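Long-range contact in uncharacterized protein (Bordetella bronchiseptica, PDB 4XG0), which probably acts as a kinase in catabolic pathways for acid sugars: residues G103-L115 against G231-A243. Residues are numbered along the deposited sequence; the frame is centred on the assembly and turned at random.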
loop_
_atom_site.group_PDB
_atom_site.type_symbol
_atom_site.label_atom_id
_atom_site.label_comp_id
_atom_site.label_asym_id
_atom_site.label_seq_id
_atom_site.Cartn_x
_atom_site.Cartn_y
_atom_site.Cartn_z
ATOM N N GLY A 103 17.817 -12.614 3.483
ATOM C CA GLY A 103 16.555 -12.716 4.192
ATOM C C GLY A 103 15.378 -11.961 3.588
ATOM O O GLY A 103 14.283 -12.020 4.132
ATOM N N VAL A 104 15.596 -11.246 2.483
ATOM C CA VAL A 104 14.527 -10.537 1.800
ATOM C C VAL A 104 13.422 -11.493 1.396
ATOM O O VAL A 104 13.688 -12.606 0.936
ATOM C CB VAL A 104 15.057 -9.797 0.562
ATOM C CG1 VAL A 104 13.932 -9.270 -0.254
ATOM C CG2 VAL A 104 15.968 -8.660 0.990
ATOM N N GLN A 105 12.182 -11.083 1.622
ATOM C CA GLN A 105 11.017 -11.930 1.350
ATOM C C GLN A 105 10.064 -11.378 0.289
ATOM O O GLN A 105 9.129 -12.074 -0.122
ATOM C CB GLN A 105 10.213 -12.141 2.619
ATOM C CG GLN A 105 10.979 -12.789 3.735
ATOM C CD GLN A 105 10.161 -12.827 4.995
ATOM O OE1 GLN A 105 9.092 -13.444 5.035
ATOM N NE2 GLN A 105 10.630 -12.136 6.023
ATOM N N ARG A 106 10.271 -10.130 -0.111
ATOM C CA ARG A 106 9.566 -9.592 -1.274
ATOM C C ARG A 106 10.582 -8.958 -2.218
ATOM O O ARG A 106 11.485 -8.254 -1.779
ATOM C CB ARG A 106 8.509 -8.556 -0.826
ATOM C CG ARG A 106 7.411 -9.188 0.040
ATOM C CD ARG A 106 6.516 -10.143 -0.745
ATOM N NE ARG A 106 5.343 -10.577 0.013
ATOM C CZ ARG A 106 5.336 -11.529 0.945
ATOM N NH1 ARG A 106 6.445 -12.198 1.260
ATOM N NH2 ARG A 106 4.199 -11.839 1.557
ATOM N N LEU A 107 10.421 -9.205 -3.509
ATOM C CA LEU A 107 11.300 -8.644 -4.529
ATOM C C LEU A 107 10.538 -7.791 -5.547
ATOM O O LEU A 107 9.542 -8.260 -6.109
ATOM C CB LEU A 107 11.964 -9.762 -5.320
ATOM C CG LEU A 107 13.024 -9.334 -6.318
ATOM C CD1 LEU A 107 14.206 -8.814 -5.565
ATOM C CD2 LEU A 107 13.455 -10.496 -7.243
ATOM N N TYR A 108 11.022 -6.571 -5.808
ATOM C CA TYR A 108 10.452 -5.706 -6.844
ATOM C C TYR A 108 11.561 -5.398 -7.839
ATOM O O TYR A 108 12.630 -4.904 -7.468
ATOM C CB TYR A 108 9.907 -4.432 -6.199
ATOM C CG TYR A 108 9.551 -3.213 -7.046
ATOM C CD1 TYR A 108 9.178 -3.282 -8.375
ATOM C CD2 TYR A 108 9.571 -1.956 -6.441
ATOM C CE1 TYR A 108 8.832 -2.097 -9.091
ATOM C CE2 TYR A 108 9.250 -0.823 -7.129
ATOM C CZ TYR A 108 8.880 -0.899 -8.452
ATOM O OH TYR A 108 8.554 0.286 -9.085
ATOM N N LYS A 109 11.331 -5.726 -9.107
ATOM C CA LYS A 109 12.283 -5.368 -10.139
ATOM C C LYS A 109 11.814 -4.117 -10.880
ATOM O O LYS A 109 10.735 -4.100 -11.480
ATOM C CB LYS A 109 12.472 -6.502 -11.168
ATOM C CG LYS A 109 13.588 -6.223 -12.110
ATOM C CD LYS A 109 13.818 -7.360 -13.120
ATOM C CE LYS A 109 15.169 -7.226 -13.869
ATOM N NZ LYS A 109 15.208 -6.105 -14.852
ATOM N N LYS A 110 12.613 -3.057 -10.793
ATOM C CA LYS A 110 12.287 -1.745 -11.331
ATOM C C LYS A 110 12.963 -1.552 -12.681
ATOM O O LYS A 110 14.200 -1.602 -12.797
ATOM C CB LYS A 110 12.695 -0.618 -10.353
ATOM C CG LYS A 110 12.897 0.776 -10.983
ATOM C CD LYS A 110 11.562 1.379 -11.491
ATOM C CE LYS A 110 11.754 2.800 -12.005
ATOM N NZ LYS A 110 12.539 2.849 -13.240
ATOM N N VAL A 111 12.113 -1.383 -13.702
ATOM C CA VAL A 111 12.533 -1.225 -15.081
ATOM C C VAL A 111 12.037 0.101 -15.678
ATOM O O VAL A 111 11.283 0.839 -15.040
ATOM C CB VAL A 111 12.030 -2.419 -15.942
ATOM C CG1 VAL A 111 12.653 -3.725 -15.452
ATOM C CG2 VAL A 111 10.538 -2.507 -15.866
ATOM N N ASP A 112 12.545 0.432 -16.869
ATOM C CA ASP A 112 12.048 1.555 -17.656
ATOM C C ASP A 112 10.586 1.283 -18.000
ATOM O O ASP A 112 10.227 0.163 -18.433
ATOM C CB ASP A 112 12.893 1.664 -18.952
ATOM C CG ASP A 112 12.547 2.887 -19.832
ATOM O OD1 ASP A 112 12.343 4.018 -19.319
ATOM O OD2 ASP A 112 12.560 2.702 -21.094
ATOM N N SER A 113 9.765 2.311 -17.852
ATOM C CA SER A 113 8.380 2.249 -18.320
ATOM C C SER A 113 8.322 1.999 -19.801
ATOM O O SER A 113 7.341 1.431 -20.271
ATOM C CB SER A 113 7.590 3.523 -18.012
ATOM O OG SER A 113 8.146 4.648 -18.640
ATOM N N THR A 114 9.335 2.473 -20.534
ATOM C CA THR A 114 9.342 2.288 -21.976
ATOM C C THR A 114 10.225 1.146 -22.471
ATOM O O THR A 114 10.600 1.120 -23.651
ATOM C CB THR A 114 9.648 3.610 -22.727
ATOM O OG1 THR A 114 10.778 4.274 -22.148
ATOM C CG2 THR A 114 8.426 4.529 -22.706
ATOM N N LEU A 115 10.510 0.178 -21.598
ATOM C CA LEU A 115 11.103 -1.114 -21.996
ATOM C C LEU A 115 12.567 -1.105 -22.435
ATOM O O LEU A 115 13.030 -2.124 -22.920
ATOM C CB LEU A 115 10.310 -1.748 -23.153
ATOM C CG LEU A 115 8.799 -1.697 -23.027
ATOM C CD1 LEU A 115 8.142 -2.398 -24.217
ATOM C CD2 LEU A 115 8.310 -2.324 -21.716
ATOM N N GLY A 231 1.745 -13.143 -2.418
ATOM C CA GLY A 231 2.814 -13.292 -1.438
ATOM C C GLY A 231 4.222 -13.391 -2.008
ATOM O O GLY A 231 4.544 -12.796 -3.020
ATOM N N GLN A 232 5.060 -14.179 -1.348
ATOM C CA GLN A 232 6.493 -14.187 -1.617
ATOM C C GLN A 232 6.851 -14.572 -3.056
ATOM O O GLN A 232 7.790 -14.024 -3.634
ATOM C CB GLN A 232 7.210 -15.137 -0.641
ATOM C CG GLN A 232 8.677 -15.298 -0.972
ATOM C CD GLN A 232 9.475 -15.965 0.122
ATOM O OE1 GLN A 232 8.953 -16.280 1.195
ATOM N NE2 GLN A 232 10.761 -16.165 -0.136
ATOM N N ARG A 233 6.090 -15.490 -3.640
ATOM C CA ARG A 233 6.405 -16.008 -4.972
ATOM C C ARG A 233 6.218 -14.970 -6.078
ATOM O O ARG A 233 6.781 -15.119 -7.166
ATOM C CB ARG A 233 5.558 -17.255 -5.274
ATOM C CG ARG A 233 4.090 -16.970 -5.554
ATOM C CD ARG A 233 3.247 -18.242 -5.767
ATOM N NE ARG A 233 3.701 -19.064 -6.887
ATOM C CZ ARG A 233 2.898 -19.734 -7.719
ATOM N NH1 ARG A 233 1.581 -19.690 -7.578
ATOM N NH2 ARG A 233 3.415 -20.454 -8.705
ATOM N N ALA A 234 5.427 -13.936 -5.811
ATOM C CA ALA A 234 5.084 -12.963 -6.849
ATOM C C ALA A 234 6.127 -11.873 -6.963
ATOM O O ALA A 234 6.262 -11.040 -6.058
ATOM C CB ALA A 234 3.745 -12.351 -6.571
ATOM N N VAL A 235 6.805 -11.843 -8.107
ATOM C CA VAL A 235 7.855 -10.878 -8.367
ATOM C C VAL A 235 7.373 -9.781 -9.320
ATOM O O VAL A 235 7.434 -9.939 -10.550
ATOM C CB VAL A 235 9.092 -11.530 -9.012
ATOM C CG1 VAL A 235 10.146 -10.465 -9.273
ATOM C CG2 VAL A 235 9.678 -12.669 -8.134
ATOM N N PRO A 236 6.874 -8.676 -8.772
ATOM C CA PRO A 236 6.507 -7.597 -9.682
ATOM C C PRO A 236 7.697 -7.030 -10.442
ATOM O O PRO A 236 8.784 -6.833 -9.907
ATOM C CB PRO A 236 5.907 -6.552 -8.766
ATOM C CG PRO A 236 6.437 -6.858 -7.418
ATOM C CD PRO A 236 6.642 -8.312 -7.359
ATOM N N VAL A 237 7.443 -6.752 -11.712
ATOM C CA VAL A 237 8.404 -6.119 -12.605
ATOM C C VAL A 237 7.705 -4.915 -13.170
ATOM O O VAL A 237 6.752 -5.041 -13.961
ATOM C CB VAL A 237 8.796 -7.022 -13.755
ATOM C CG1 VAL A 237 9.833 -6.331 -14.668
ATOM C CG2 VAL A 237 9.302 -8.374 -13.255
ATOM N N GLY A 238 8.143 -3.733 -12.760
ATOM C CA GLY A 238 7.415 -2.536 -13.123
ATOM C C GLY A 238 8.292 -1.311 -13.119
ATOM O O GLY A 238 9.479 -1.384 -12.815
ATOM N N SER A 239 7.710 -0.192 -13.489
ATOM C CA SER A 239 8.425 1.058 -13.442
ATOM C C SER A 239 8.053 1.764 -12.165
ATOM O O SER A 239 7.584 1.157 -11.181
ATOM C CB SER A 239 8.037 1.926 -14.622
ATOM O OG SER A 239 6.666 2.289 -14.533
ATOM N N GLY A 240 8.123 3.081 -12.207
ATOM C CA GLY A 240 7.683 3.842 -11.047
ATOM C C GLY A 240 6.200 3.748 -10.742
ATOM O O GLY A 240 5.776 4.037 -9.628
ATOM N N GLY A 241 5.409 3.274 -11.696
ATOM C CA GLY A 241 3.981 3.228 -11.483
ATOM C C GLY A 241 3.581 2.256 -10.411
ATOM O O GLY A 241 2.641 2.481 -9.700
ATOM N N LEU A 242 4.345 1.169 -10.288
ATOM C CA LEU A 242 4.019 0.104 -9.349
ATOM C C LEU A 242 4.614 0.336 -7.954
ATOM O O LEU A 242 4.217 -0.309 -6.982
ATOM C CB LEU A 242 4.503 -1.223 -9.872
ATOM C CG LEU A 242 3.349 -2.097 -10.346
ATOM C CD1 LEU A 242 3.893 -3.322 -11.025
ATOM C CD2 LEU A 242 2.393 -2.525 -9.282
ATOM N N ALA A 243 5.543 1.272 -7.850
ATOM C CA ALA A 243 6.297 1.445 -6.598
ATOM C C ALA A 243 5.479 1.773 -5.363
ATOM O O ALA A 243 5.493 1.020 -4.379
ATOM C CB ALA A 243 7.427 2.453 -6.792
HETATM O O HOH W 1 8.201 -11.110 -3.942
#
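Tyr108 reaches from strand 106-110 to the turn that follows strand 234-238. Its CB passes Pro236 CG at 4.4 Å, and CG, held anti to the backbone N (chi1 166°), sends the ring along the sheet. CD1 has Pro236 O at the ring edge, CE1 approaches Gly238 O and Leu242 CB, and CE2 packs on Ala243 CB at 3.8 Å. At the tip, Tyr108 OH donates a very short hydrogen bond (2.5 Å) to Ser239 O in the ring plane; tyrosine suits this place, being flat, long and polar only at its end. The strands are neighbours in the parallel sheet of the sugar-binding domain, joined by bonds such as Lys109 N to Pro236 O (2.9 Å). Since proline has no N-H, Leu107 O meets Pro236 CD instead (3.2 Å) and remains without a polar partner. Upstream, a water takes the N-H of Leu107 and donates to Gln232 O and Ala234 O. There the flat Arg106 guanidinium lies on the equally flat Gly231-Gln232 peptide, where positive phi favours glycine, while NH1 donates to Gln105 O. Lys110's long chain carries NZ past Gly240 to Val111 O and a citrate probably from the crystallisation liquor.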